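Local coordinates for probable oxidoreductase protein (Rhizobium etli, PDB 4FB5) that probably acts as an oxidoreductase of the GFO/IDH/MocA family, with a Rossmann domain for binding a nucleotide cofactor, at residues H213-L218 with L371-S376; E226-D231 with V377-Q382; E250-A255 with S383-R388; M259-D262 with S266-L269. One frame throughout, in Å; residues are numbered along the deposited sequence.

How the interactions relate
Passing from the Rossmann domain into the large mixed sheet of the C-terminal part, the chain opens interactions 1, 2 and 3 in turn, at helix 206-221, strand 225-233 and the approach to strand 254-261. Interaction 4 opens and closes next, as the hairpin 254-261/266-272, so it lies wholly within the spans of the other three. Helix 367-385 and the residues just after it then close interactions 1, 2 and 3 in the order in which they opened, which makes these three cross one another. That helix thus ties helix 206-221, strand 225-233 and H252 together. L215 of interaction 1 packs on M380 of interaction 2 and L269 of interaction 4, while the backbone of R260 is hydrogen-bonded to that of E226 and A227.

Interaction 1 of 4, residues H213-L218 with L371-S376; sequences HPLSLL and LRIEKS
L215 and I373 meet where two helices cross, their side chains sliding past each other in opposite directions. The touching branch of the leucine is CD1, which lies 4.0 Å from I373 CG2 and 3.9 Å from the carbonyl oxygen I373 O. The same methyl reaches S376 one turn on, with L215 CD1 4.2 Å from S376 CB. The other branch of the isoleucine diverges from it: I373 CD1 rests on the backbone of S216, 3.9 Å from its CA. With CG2 anti to the backbone N of I373, the two branches part, one to L215 and one to S216. This is a buried helix-helix packing, the axes 10.3 Å apart and crossing at 121°, with no hydrogen bond between the segments. Both serines beside it turn their hydroxyls onto their own helices. S216 OG donates to H213 O at 2.7 Å, in the carbonyl plane and on a lone pair, an oxygen that also takes L217 N. S376 OG gives its hydrogen bond to R372 O, which S376 N reaches from the opposite face of the carbonyl plane. Farther out, L215 and L218 pack on M259 of strand 254-261, while P214 lies on strand 175-183. On the far side of helix 367-385, L371 packs against helix 131-143 and E374 OE2 is hydrogen-bonded to M127 N, just past strand 120-123 of the Rossmann sheet.

Interaction 2 of 4, residues E226-D231 with V377-Q382; sequences EAVITD and VHAMAQ
T230 approaches the flat peptide carbonyl of M380 at a tilt: OG1 stands 30° out of its plane, and the C=O...donor angle is 105°. The hydrogen bond runs from T230 OG1 to M380 O, 3.1 Å away, and joins a strand side chain to the helix backbone. The hydroxyl is brought there by standing beside the backbone N of T230, anti to its carbonyl carbon (chi1 -58°). It also comes within 3.4 Å of M380 CB, so the oxygen sits alongside the root of the selenomethionine side chain. A valine in place of T230 would probably leave the M380 carbonyl without this side-chain donor, and the strand with one polar tie fewer to the helix, the bond of T230 N to S383 OG remaining. The rest is apolar. V228 lies across the selenomethionine at about a right angle, its two methyls touching different points of the chain: V228 CG2 meets M380 CG at 3.8 Å, while V228 CG1 reaches the terminal methyl M380 CE, also at 3.8 Å. The extended chain of M380 lets both methyls find a partner along its length. V228 CG2 also meets A379 CB, 4.1 Å away. Here helix 367-385 lies across one face of the mixed sheet; V228 and T230 also pack on V257 of strand 254-261, and M380 continues to L207 and L215 of helix 206-221. E226 and A227 form a classic beta bulge opposite R260, and at the other end of the segment D231 makes a salt bridge with R260 of a second subunit.

Interaction 3 of 4, residues E250-A255 with S383-R388; sequences ENHDAA and SFHERR
The end of helix 367-385 meets the loop leading into strand 254-261 through a T-shaped aromatic pair, F384 against H252. The edge of the phenylalanine is turned toward the face of the imidazole, with ring centroids 5.3 Å apart and planes at 69°. The touching atom is F384 CE2, 3.9 Å from H252 NE2 and 4.0 Å from H252 CE1. F384 carries its ring out to the histidine because CG stands anti to the backbone N (chi1 167°). H385 lies beside this pair. F384 CD2 sits over the centre of its imidazole, 3.8 Å above the plane, and H385 CE1 comes within 4.5 Å of H252 CE1 at the margin of the contact. The two imidazoles are close enough that protonation of one would probably disfavour protonation of the other. H252 is held by backbone hydrogen bonds to Y204, just before helix 206-221, and to A206, its first residue. Behind the aromatic group, R388 folds back on E386: NE and NH2 of R388 grip the single oxygen E386 OE1 side-on, each at 2.7 Å, with that oxygen almost in the guanidinium plane. E386 OE2 has a second partner in Q382 NE2. R387 reaches a second subunit, forming a salt bridge to its E391 and a cation-pi contact with its W389. R387 is also where the chain leaves the helix with positive phi, and two weak backbone bonds, R388 N to S383 O and R387 N to F384 O, are consistent with a Schellman motif.

Interaction 4 of 4, residues M259-D262 with S266-L269; sequences MRLD and SAVL
M259 and A267 stand side by side as a hydrogen-bonded antiparallel pair, and the selenomethionine bends over its neighbour. A turn at chi3 (-82°) brings M259 CE back to 3.5 Å from A267 CB; the same methyl lies 3.9 Å from L269 CB. M259 and L269 cross obliquely, SE and CE both meeting the leucine at CB and CD1. L261, on the same side of the sheet, adds its CG at 4.2 Å from A267 CB. The backbone bonds differ: M259 N reaches A267 O at 2.8 Å, whereas A267 N approaches M259 O at 3.3 Å from well above the carbonyl plane. On the other face, R260 and S266 form the non-hydrogen-bonded pair of this beta hairpin. Bent at chi2 (-83°), the arginine lays one face of its guanidinium over S266 CB, 3.5 Å from NH1 and offset toward the rim. R260 NH1 is hydrogen-bonded to G264 O in the connecting turn, and NH2 makes a salt bridge with D231 of a second subunit. A leucine at R260 would probably leave that aspartate without its charged mate and S266 CB without its flat cover. The two faces thus differ in chemistry: M259, L261 and L269 present an apolar surface to helix 206-221, while R260 takes a positive charge to the subunit interface, where the neighbouring carboxylate probably offsets it.

Interaction 1 of 4, residues H213-L218 with L371-S376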
loop_
_atom_site.group_PDB
_atom_site.type_symbol
_atom_site.label_atom_id
_atom_site.label_comp_id
_atom_site.label_asym_id
_atom_site.label_seq_id
_atom_site.Cartn_x
_atom_site.Cartn_y
_atom_site.Cartn_z
ATOM N N HIS A 213 25.081 -4.415 3.504
ATOM C CA HIS A 213 24.163 -3.324 3.762
ATOM C C HIS A 213 23.220 -3.616 4.944
ATOM O O HIS A 213 23.202 -2.876 5.950
ATOM C CB HIS A 213 23.388 -2.999 2.503
ATOM C CG HIS A 213 24.220 -2.370 1.447
ATOM N ND1 HIS A 213 24.890 -1.179 1.642
ATOM C CD2 HIS A 213 24.486 -2.751 0.178
ATOM C CE1 HIS A 213 25.552 -0.866 0.544
ATOM N NE2 HIS A 213 25.322 -1.803 -0.360
ATOM N N PRO A 214 22.405 -4.676 4.829
ATOM C CA PRO A 214 21.577 -4.962 5.995
ATOM C C PRO A 214 22.403 -5.122 7.276
ATOM O O PRO A 214 21.982 -4.658 8.323
ATOM C CB PRO A 214 20.836 -6.252 5.613
ATOM C CG PRO A 214 21.256 -6.621 4.230
ATOM C CD PRO A 214 21.962 -5.424 3.643
ATOM N N LEU A 215 23.581 -5.745 7.216
ATOM C CA LEU A 215 24.389 -5.794 8.442
ATOM C C LEU A 215 24.853 -4.399 8.816
ATOM O O LEU A 215 24.858 -4.048 10.007
ATOM C CB LEU A 215 25.615 -6.679 8.334
ATOM C CG LEU A 215 25.508 -8.100 7.851
ATOM C CD1 LEU A 215 26.909 -8.621 7.915
ATOM C CD2 LEU A 215 24.563 -8.943 8.707
ATOM N N SER A 216 25.228 -3.587 7.835
ATOM C CA SER A 216 25.572 -2.241 8.203
ATOM C C SER A 216 24.381 -1.629 8.907
ATOM O O SER A 216 24.559 -0.894 9.886
ATOM C CB SER A 216 26.050 -1.403 7.023
ATOM O OG SER A 216 25.002 -0.930 6.205
ATOM N N LEU A 217 23.154 -1.970 8.477
ATOM C CA LEU A 217 22.011 -1.397 9.190
ATOM C C LEU A 217 21.848 -1.938 10.611
ATOM O O LEU A 217 21.633 -1.158 11.546
ATOM C CB LEU A 217 20.705 -1.492 8.401
ATOM C CG LEU A 217 20.622 -0.650 7.118
ATOM C CD1 LEU A 217 19.413 -1.128 6.315
ATOM C CD2 LEU A 217 20.571 0.873 7.383
ATOM N N LEU A 218 21.968 -3.259 10.782
ATOM C CA LEU A 218 21.876 -3.828 12.104
ATOM C C LEU A 218 22.977 -3.233 13.006
ATOM O O LEU A 218 22.801 -3.141 14.244
ATOM C CB LEU A 218 21.923 -5.349 12.055
ATOM C CG LEU A 218 20.806 -5.978 11.204
ATOM C CD1 LEU A 218 20.767 -7.444 11.307
ATOM C CD2 LEU A 218 19.434 -5.447 11.538
ATOM N N LEU A 371 35.482 -4.029 8.901
ATOM C CA LEU A 371 36.206 -5.293 8.973
ATOM C C LEU A 371 35.438 -6.234 9.855
ATOM O O LEU A 371 35.307 -7.450 9.609
ATOM C CB LEU A 371 37.616 -5.117 9.567
ATOM C CG LEU A 371 38.281 -6.508 9.729
ATOM C CD1 LEU A 371 38.881 -7.068 8.427
ATOM C CD2 LEU A 371 39.281 -6.553 10.861
ATOM N N ARG A 372 34.940 -5.657 10.931
ATOM C CA ARG A 372 34.159 -6.483 11.836
ATOM C C ARG A 372 32.903 -7.030 11.094
ATOM O O ARG A 372 32.578 -8.204 11.235
ATOM C CB ARG A 372 33.912 -5.763 13.198
ATOM C CG ARG A 372 33.073 -6.545 14.218
ATOM C CD ARG A 372 33.553 -7.913 14.489
ATOM N NE ARG A 372 32.713 -8.583 15.480
ATOM C CZ ARG A 372 31.696 -9.413 15.204
ATOM N NH1 ARG A 372 31.335 -9.700 13.942
ATOM N NH2 ARG A 372 31.035 -9.980 16.203
ATOM N N ILE A 373 32.260 -6.179 10.291
ATOM C CA ILE A 373 31.133 -6.586 9.451
ATOM C C ILE A 373 31.526 -7.700 8.467
ATOM O O ILE A 373 30.825 -8.752 8.361
ATOM C CB ILE A 373 30.498 -5.396 8.714
ATOM C CG1 ILE A 373 29.468 -4.722 9.635
ATOM C CG2 ILE A 373 29.819 -5.866 7.436
ATOM C CD1 ILE A 373 29.209 -3.241 9.355
ATOM N N GLU A 374 32.667 -7.517 7.805
ATOM C CA GLU A 374 33.112 -8.556 6.924
ATOM C C GLU A 374 33.479 -9.811 7.650
ATOM O O GLU A 374 33.252 -10.924 7.136
ATOM C CB GLU A 374 34.213 -8.068 6.027
ATOM C CG GLU A 374 33.631 -7.017 5.066
ATOM C CD GLU A 374 34.607 -6.548 4.036
ATOM O OE1 GLU A 374 35.364 -7.421 3.565
ATOM O OE2 GLU A 374 34.602 -5.319 3.709
ATOM N N LYS A 375 33.986 -9.684 8.863
ATOM C CA LYS A 375 34.148 -10.891 9.677
ATOM C C LYS A 375 32.840 -11.708 9.729
ATOM O O LYS A 375 32.835 -12.928 9.454
ATOM C CB LYS A 375 34.620 -10.541 11.092
ATOM C CG LYS A 375 35.284 -11.707 11.787
ATOM C CD LYS A 375 35.952 -11.312 13.057
ATOM C CE LYS A 375 36.319 -12.610 13.779
ATOM N NZ LYS A 375 35.967 -12.531 15.238
ATOM N N SER A 376 31.721 -11.038 10.032
ATOM C CA SER A 376 30.410 -11.745 10.030
ATOM C C SER A 376 30.044 -12.382 8.681
ATOM O O SER A 376 29.495 -13.458 8.646
ATOM C CB SER A 376 29.310 -10.835 10.535
ATOM O OG SER A 376 29.832 -9.884 11.474
#

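Interaction 2 of 4, residues E226-D231 with V377-Q382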
loop_
_atom_site.group_PDB
_atom_site.type_symbol
_atom_site.label_atom_id
_atom_site.label_comp_id
_atom_site.label_asym_id
_atom_site.label_seq_id
_atom_site.Cartn_x
_atom_site.Cartn_y
_atom_site.Cartn_z
ATOM N N GLU A 226 26.734 -12.013 16.295
ATOM C CA GLU A 226 27.468 -12.850 17.266
ATOM C C GLU A 226 27.462 -14.325 17.011
ATOM O O GLU A 226 28.461 -14.975 17.247
ATOM C CB GLU A 226 27.074 -12.536 18.710
ATOM C CG GLU A 226 27.574 -11.135 19.129
ATOM C CD GLU A 226 26.837 -10.559 20.364
ATOM O OE1 GLU A 226 26.150 -11.347 21.098
ATOM O OE2 GLU A 226 26.964 -9.311 20.593
ATOM N N ALA A 227 26.360 -14.859 16.535
ATOM C CA ALA A 227 26.344 -16.210 16.045
ATOM C C ALA A 227 25.497 -16.160 14.774
ATOM O O ALA A 227 24.662 -15.271 14.650
ATOM C CB ALA A 227 25.746 -17.112 17.066
ATOM N N VAL A 228 25.725 -17.079 13.832
ATOM C CA VAL A 228 25.034 -17.119 12.547
ATOM C C VAL A 228 24.882 -18.551 12.090
ATOM O O VAL A 228 25.720 -19.370 12.414
ATOM C CB VAL A 228 25.747 -16.300 11.417
ATOM C CG1 VAL A 228 25.908 -14.821 11.816
ATOM C CG2 VAL A 228 27.096 -16.910 10.993
ATOM N N ILE A 229 23.798 -18.874 11.386
ATOM C CA ILE A 229 23.792 -20.083 10.596
ATOM C C ILE A 229 23.038 -19.868 9.266
ATOM O O ILE A 229 21.887 -19.409 9.260
ATOM C CB ILE A 229 23.265 -21.301 11.305
ATOM C CG1 ILE A 229 23.270 -22.460 10.305
ATOM C CG2 ILE A 229 21.818 -21.090 11.739
ATOM C CD1 ILE A 229 23.396 -23.851 10.863
ATOM N N THR A 230 23.676 -20.293 8.170
ATOM C CA THR A 230 23.333 -19.872 6.854
ATOM C C THR A 230 22.867 -20.991 5.932
ATOM O O THR A 230 23.466 -22.041 5.905
ATOM C CB THR A 230 24.555 -19.247 6.289
ATOM O OG1 THR A 230 24.941 -18.175 7.158
ATOM C CG2 THR A 230 24.300 -18.705 4.910
ATOM N N ASP A 231 21.779 -20.762 5.200
ATOM C CA ASP A 231 21.401 -21.588 4.057
ATOM C C ASP A 231 21.625 -20.719 2.821
ATOM O O ASP A 231 21.385 -19.511 2.861
ATOM C CB ASP A 231 19.948 -22.071 4.136
ATOM C CG ASP A 231 19.662 -23.179 3.131
ATOM O OD1 ASP A 231 20.644 -23.619 2.481
ATOM O OD2 ASP A 231 18.493 -23.619 2.958
ATOM N N VAL A 377 30.393 -11.722 7.575
ATOM C CA VAL A 377 30.167 -12.306 6.278
ATOM C C VAL A 377 30.896 -13.635 6.131
ATOM O O VAL A 377 30.276 -14.657 5.749
ATOM C CB VAL A 377 30.544 -11.363 5.124
ATOM C CG1 VAL A 377 30.220 -12.023 3.799
ATOM C CG2 VAL A 377 29.801 -10.047 5.249
ATOM N N HIS A 378 32.201 -13.642 6.456
ATOM C CA HIS A 378 33.035 -14.855 6.240
ATOM C C HIS A 378 32.475 -16.003 7.071
ATOM O O HIS A 378 32.380 -17.164 6.614
ATOM C CB HIS A 378 34.516 -14.573 6.492
ATOM C CG HIS A 378 35.137 -13.605 5.513
ATOM N ND1 HIS A 378 35.346 -13.915 4.183
ATOM C CD2 HIS A 378 35.623 -12.343 5.680
ATOM C CE1 HIS A 378 35.896 -12.877 3.566
ATOM N NE2 HIS A 378 36.074 -11.904 4.452
ATOM N N ALA A 379 32.027 -15.644 8.270
ATOM C CA ALA A 379 31.351 -16.585 9.184
ATOM C C ALA A 379 30.104 -17.192 8.596
ATOM O O ALA A 379 29.866 -18.397 8.711
ATOM C CB ALA A 379 31.007 -15.886 10.447
HETATM N N MSE A 380 29.316 -16.362 7.923
HETATM C CA MSE A 380 28.120 -16.863 7.260
HETATM C C MSE A 380 28.438 -17.885 6.178
HETATM O O MSE A 380 27.796 -18.916 6.111
HETATM C CB MSE A 380 27.273 -15.716 6.741
HETATM C CG MSE A 380 26.715 -14.854 7.863
HETATM SE SE MSE A 380 26.067 -13.056 7.298
HETATM C CE MSE A 380 25.995 -12.156 9.053
ATOM N N ALA A 381 29.437 -17.619 5.349
ATOM C CA ALA A 381 29.802 -18.586 4.334
ATOM C C ALA A 381 30.293 -19.906 4.984
ATOM O O ALA A 381 29.851 -21.053 4.640
ATOM C CB ALA A 381 30.836 -18.019 3.451
ATOM N N GLN A 382 31.179 -19.747 5.957
ATOM C CA GLN A 382 31.722 -20.902 6.608
ATOM C C GLN A 382 30.526 -21.623 7.171
ATOM O O GLN A 382 30.307 -22.841 6.946
ATOM C CB GLN A 382 32.686 -20.485 7.716
ATOM C CG GLN A 382 33.235 -21.681 8.437
ATOM C CD GLN A 382 34.240 -21.344 9.553
ATOM O OE1 GLN A 382 34.245 -20.237 10.122
ATOM N NE2 GLN A 382 35.064 -22.348 9.906
#

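Interaction 3 of 4, residues E250-A255 with S383-R388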
loop_
_atom_site.group_PDB
_atom_site.type_symbol
_atom_site.label_atom_id
_atom_site.label_comp_id
_atom_site.label_asym_id
_atom_site.label_seq_id
_atom_site.Cartn_x
_atom_site.Cartn_y
_atom_site.Cartn_z
ATOM N N GLU A 250 29.743 -20.421 -9.455
ATOM C CA GLU A 250 30.685 -20.820 -8.396
ATOM C C GLU A 250 30.228 -20.392 -6.989
ATOM O O GLU A 250 30.721 -20.894 -5.942
ATOM C CB GLU A 250 32.041 -20.182 -8.699
ATOM C CG GLU A 250 32.732 -20.842 -9.869
ATOM C CD GLU A 250 34.080 -20.202 -10.237
ATOM O OE1 GLU A 250 34.705 -19.491 -9.420
ATOM O OE2 GLU A 250 34.526 -20.420 -11.383
ATOM N N ASN A 251 29.237 -19.510 -7.042
ATOM C CA ASN A 251 28.790 -18.535 -6.098
ATOM C C ASN A 251 27.367 -18.862 -5.779
ATOM O O ASN A 251 26.716 -19.705 -6.450
ATOM C CB ASN A 251 28.628 -17.238 -6.913
ATOM C CG ASN A 251 29.501 -16.185 -6.459
ATOM O OD1 ASN A 251 30.211 -16.384 -5.515
ATOM N ND2 ASN A 251 29.486 -15.055 -7.098
ATOM N N HIS A 252 26.831 -18.060 -4.874
ATOM C CA HIS A 252 25.466 -18.209 -4.424
ATOM C C HIS A 252 24.715 -16.875 -4.539
ATOM O O HIS A 252 25.169 -15.844 -4.052
ATOM C CB HIS A 252 25.466 -18.747 -3.001
ATOM C CG HIS A 252 25.854 -20.181 -2.925
ATOM N ND1 HIS A 252 27.155 -20.589 -2.693
ATOM C CD2 HIS A 252 25.125 -21.315 -3.119
ATOM C CE1 HIS A 252 27.200 -21.912 -2.708
ATOM N NE2 HIS A 252 25.989 -22.380 -2.980
ATOM N N ASP A 253 23.583 -16.880 -5.211
ATOM C CA ASP A 253 22.845 -15.644 -5.413
ATOM C C ASP A 253 21.829 -15.374 -4.309
ATOM O O ASP A 253 21.140 -14.372 -4.326
ATOM C CB ASP A 253 22.205 -15.641 -6.788
ATOM C CG ASP A 253 23.204 -15.263 -7.858
ATOM O OD1 ASP A 253 23.773 -14.141 -7.782
ATOM O OD2 ASP A 253 23.459 -16.072 -8.770
ATOM N N ALA A 254 21.778 -16.243 -3.317
ATOM C CA ALA A 254 20.805 -16.098 -2.241
ATOM C C ALA A 254 21.314 -16.722 -0.930
ATOM O O ALA A 254 21.946 -17.795 -0.926
ATOM C CB ALA A 254 19.432 -16.719 -2.654
ATOM N N ALA A 255 20.996 -16.060 0.167
ATOM C CA ALA A 255 21.452 -16.432 1.487
ATOM C C ALA A 255 20.419 -16.047 2.543
ATOM O O ALA A 255 19.869 -14.944 2.574
ATOM C CB ALA A 255 22.777 -15.781 1.794
ATOM N N SER A 383 29.707 -20.844 7.861
ATOM C CA SER A 383 28.533 -21.380 8.443
ATOM C C SER A 383 27.781 -22.320 7.523
ATOM O O SER A 383 27.105 -23.224 8.018
ATOM C CB SER A 383 27.661 -20.235 8.898
ATOM O OG SER A 383 26.408 -20.719 9.300
ATOM N N PHE A 384 27.879 -22.138 6.203
ATOM C CA PHE A 384 27.026 -22.883 5.261
ATOM C C PHE A 384 27.733 -24.100 4.793
ATOM O O PHE A 384 27.159 -25.189 4.643
ATOM C CB PHE A 384 26.680 -22.032 4.024
ATOM C CG PHE A 384 26.078 -22.823 2.882
ATOM C CD1 PHE A 384 24.803 -23.338 2.977
ATOM C CD2 PHE A 384 26.802 -23.072 1.732
ATOM C CE1 PHE A 384 24.234 -24.080 1.926
ATOM C CE2 PHE A 384 26.253 -23.825 0.686
ATOM C CZ PHE A 384 24.973 -24.336 0.783
ATOM N N HIS A 385 29.004 -23.902 4.499
ATOM C CA HIS A 385 29.841 -25.016 4.062
ATOM C C HIS A 385 30.068 -26.069 5.160
ATOM O O HIS A 385 30.028 -27.281 4.891
ATOM C CB HIS A 385 31.117 -24.466 3.452
ATOM C CG HIS A 385 30.871 -23.844 2.117
ATOM N ND1 HIS A 385 30.358 -24.562 1.047
ATOM C CD2 HIS A 385 31.018 -22.567 1.685
ATOM C CE1 HIS A 385 30.215 -23.751 0.011
ATOM N NE2 HIS A 385 30.606 -22.534 0.372
ATOM N N GLU A 386 30.214 -25.603 6.404
ATOM C CA GLU A 386 30.338 -26.512 7.553
ATOM C C GLU A 386 28.989 -26.950 8.137
ATOM O O GLU A 386 28.966 -27.685 9.107
ATOM C CB GLU A 386 31.249 -25.908 8.628
ATOM C CG GLU A 386 32.721 -25.964 8.244
ATOM C CD GLU A 386 33.577 -25.051 9.090
ATOM O OE1 GLU A 386 33.234 -24.836 10.295
ATOM O OE2 GLU A 386 34.594 -24.525 8.548
ATOM N N ARG A 387 27.880 -26.471 7.559
ATOM C CA ARG A 387 26.552 -26.841 7.983
ATOM C C ARG A 387 26.302 -26.782 9.490
ATOM O O ARG A 387 25.627 -27.643 10.056
ATOM C CB ARG A 387 26.201 -28.209 7.409
ATOM C CG ARG A 387 25.542 -28.063 6.054
ATOM C CD ARG A 387 25.204 -29.395 5.373
ATOM N NE ARG A 387 24.224 -30.211 6.108
ATOM C CZ ARG A 387 22.891 -30.161 5.965
ATOM N NH1 ARG A 387 22.306 -29.301 5.123
ATOM N NH2 ARG A 387 22.126 -30.985 6.682
ATOM N N ARG A 388 26.813 -25.754 10.153
ATOM C CA ARG A 388 26.662 -25.681 11.618
ATOM C C ARG A 388 26.573 -24.213 12.099
ATOM O O ARG A 388 27.066 -23.307 11.430
ATOM C CB ARG A 388 27.853 -26.408 12.307
ATOM C CG ARG A 388 29.250 -25.854 11.909
ATOM C CD ARG A 388 30.451 -26.381 12.678
ATOM N NE ARG A 388 31.626 -25.543 12.376
ATOM C CZ ARG A 388 32.250 -24.738 13.260
ATOM N NH1 ARG A 388 31.860 -24.710 14.569
ATOM N NH2 ARG A 388 33.291 -23.974 12.838
#

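Interaction 4 of 4, residues M259-D262 with S266-L269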
loop_
_atom_site.group_PDB
_atom_site.type_symbol
_atom_site.label_atom_id
_atom_site.label_comp_id
_atom_site.label_asym_id
_atom_site.label_seq_id
_atom_site.Cartn_x
_atom_site.Cartn_y
_atom_site.Cartn_z
HETATM N N MSE A 259 20.337 -15.352 13.033
HETATM C CA MSE A 259 21.445 -14.773 13.781
HETATM C C MSE A 259 21.104 -14.411 15.222
HETATM O O MSE A 259 19.995 -14.623 15.687
HETATM C CB MSE A 259 22.021 -13.543 13.090
HETATM C CG MSE A 259 21.803 -13.497 11.607
HETATM SE SE MSE A 259 22.478 -11.841 10.740
HETATM C CE MSE A 259 20.978 -10.635 11.112
ATOM N N ARG A 260 22.110 -13.880 15.910
ATOM C CA ARG A 260 21.976 -13.296 17.228
ATOM C C ARG A 260 22.862 -12.074 17.224
ATOM O O ARG A 260 24.020 -12.156 16.874
ATOM C CB ARG A 260 22.448 -14.277 18.295
ATOM C CG ARG A 260 21.547 -15.481 18.449
ATOM C CD ARG A 260 20.393 -15.126 19.340
ATOM N NE ARG A 260 19.341 -16.128 19.375
ATOM C CZ ARG A 260 18.221 -15.982 20.073
ATOM N NH1 ARG A 260 18.013 -14.867 20.778
ATOM N NH2 ARG A 260 17.312 -16.946 20.064
ATOM N N LEU A 261 22.325 -10.924 17.558
ATOM C CA LEU A 261 23.179 -9.777 17.657
ATOM C C LEU A 261 23.540 -9.520 19.098
ATOM O O LEU A 261 23.127 -10.241 20.030
ATOM C CB LEU A 261 22.492 -8.536 17.129
ATOM C CG LEU A 261 21.668 -8.633 15.862
ATOM C CD1 LEU A 261 20.622 -7.521 15.832
ATOM C CD2 LEU A 261 22.587 -8.565 14.647
ATOM N N ASP A 262 24.329 -8.465 19.243
ATOM C CA ASP A 262 24.572 -7.774 20.490
ATOM C C ASP A 262 23.308 -7.735 21.311
ATOM O O ASP A 262 22.232 -7.332 20.807
ATOM C CB ASP A 262 24.976 -6.339 20.177
ATOM C CG ASP A 262 26.324 -5.976 20.761
ATOM O OD1 ASP A 262 26.467 -6.020 22.027
ATOM O OD2 ASP A 262 27.233 -5.642 19.938
ATOM N N SER A 266 17.376 -11.596 18.445
ATOM C CA SER A 266 17.275 -12.646 17.492
ATOM C C SER A 266 16.910 -12.037 16.138
ATOM O O SER A 266 15.990 -11.240 16.049
ATOM C CB SER A 266 16.232 -13.610 17.980
ATOM O OG SER A 266 15.404 -14.024 16.914
ATOM N N ALA A 267 17.648 -12.383 15.086
ATOM C CA ALA A 267 17.516 -11.666 13.827
ATOM C C ALA A 267 17.516 -12.632 12.656
ATOM O O ALA A 267 18.150 -13.655 12.717
ATOM C CB ALA A 267 18.612 -10.607 13.703
ATOM N N VAL A 268 16.726 -12.360 11.635
ATOM C CA VAL A 268 16.765 -13.132 10.400
ATOM C C VAL A 268 17.207 -12.187 9.323
ATOM O O VAL A 268 16.718 -11.065 9.278
ATOM C CB VAL A 268 15.416 -13.709 10.029
ATOM C CG1 VAL A 268 15.529 -14.601 8.811
ATOM C CG2 VAL A 268 14.878 -14.529 11.182
ATOM N N LEU A 269 18.152 -12.632 8.502
ATOM C CA LEU A 269 18.644 -11.903 7.312
ATOM C C LEU A 269 18.430 -12.746 6.028
ATOM O O LEU A 269 18.685 -13.942 5.989
ATOM C CB LEU A 269 20.108 -11.548 7.454
ATOM C CG LEU A 269 20.718 -10.523 6.500
ATOM C CD1 LEU A 269 21.773 -9.749 7.257
ATOM C CD2 LEU A 269 21.290 -11.109 5.190
#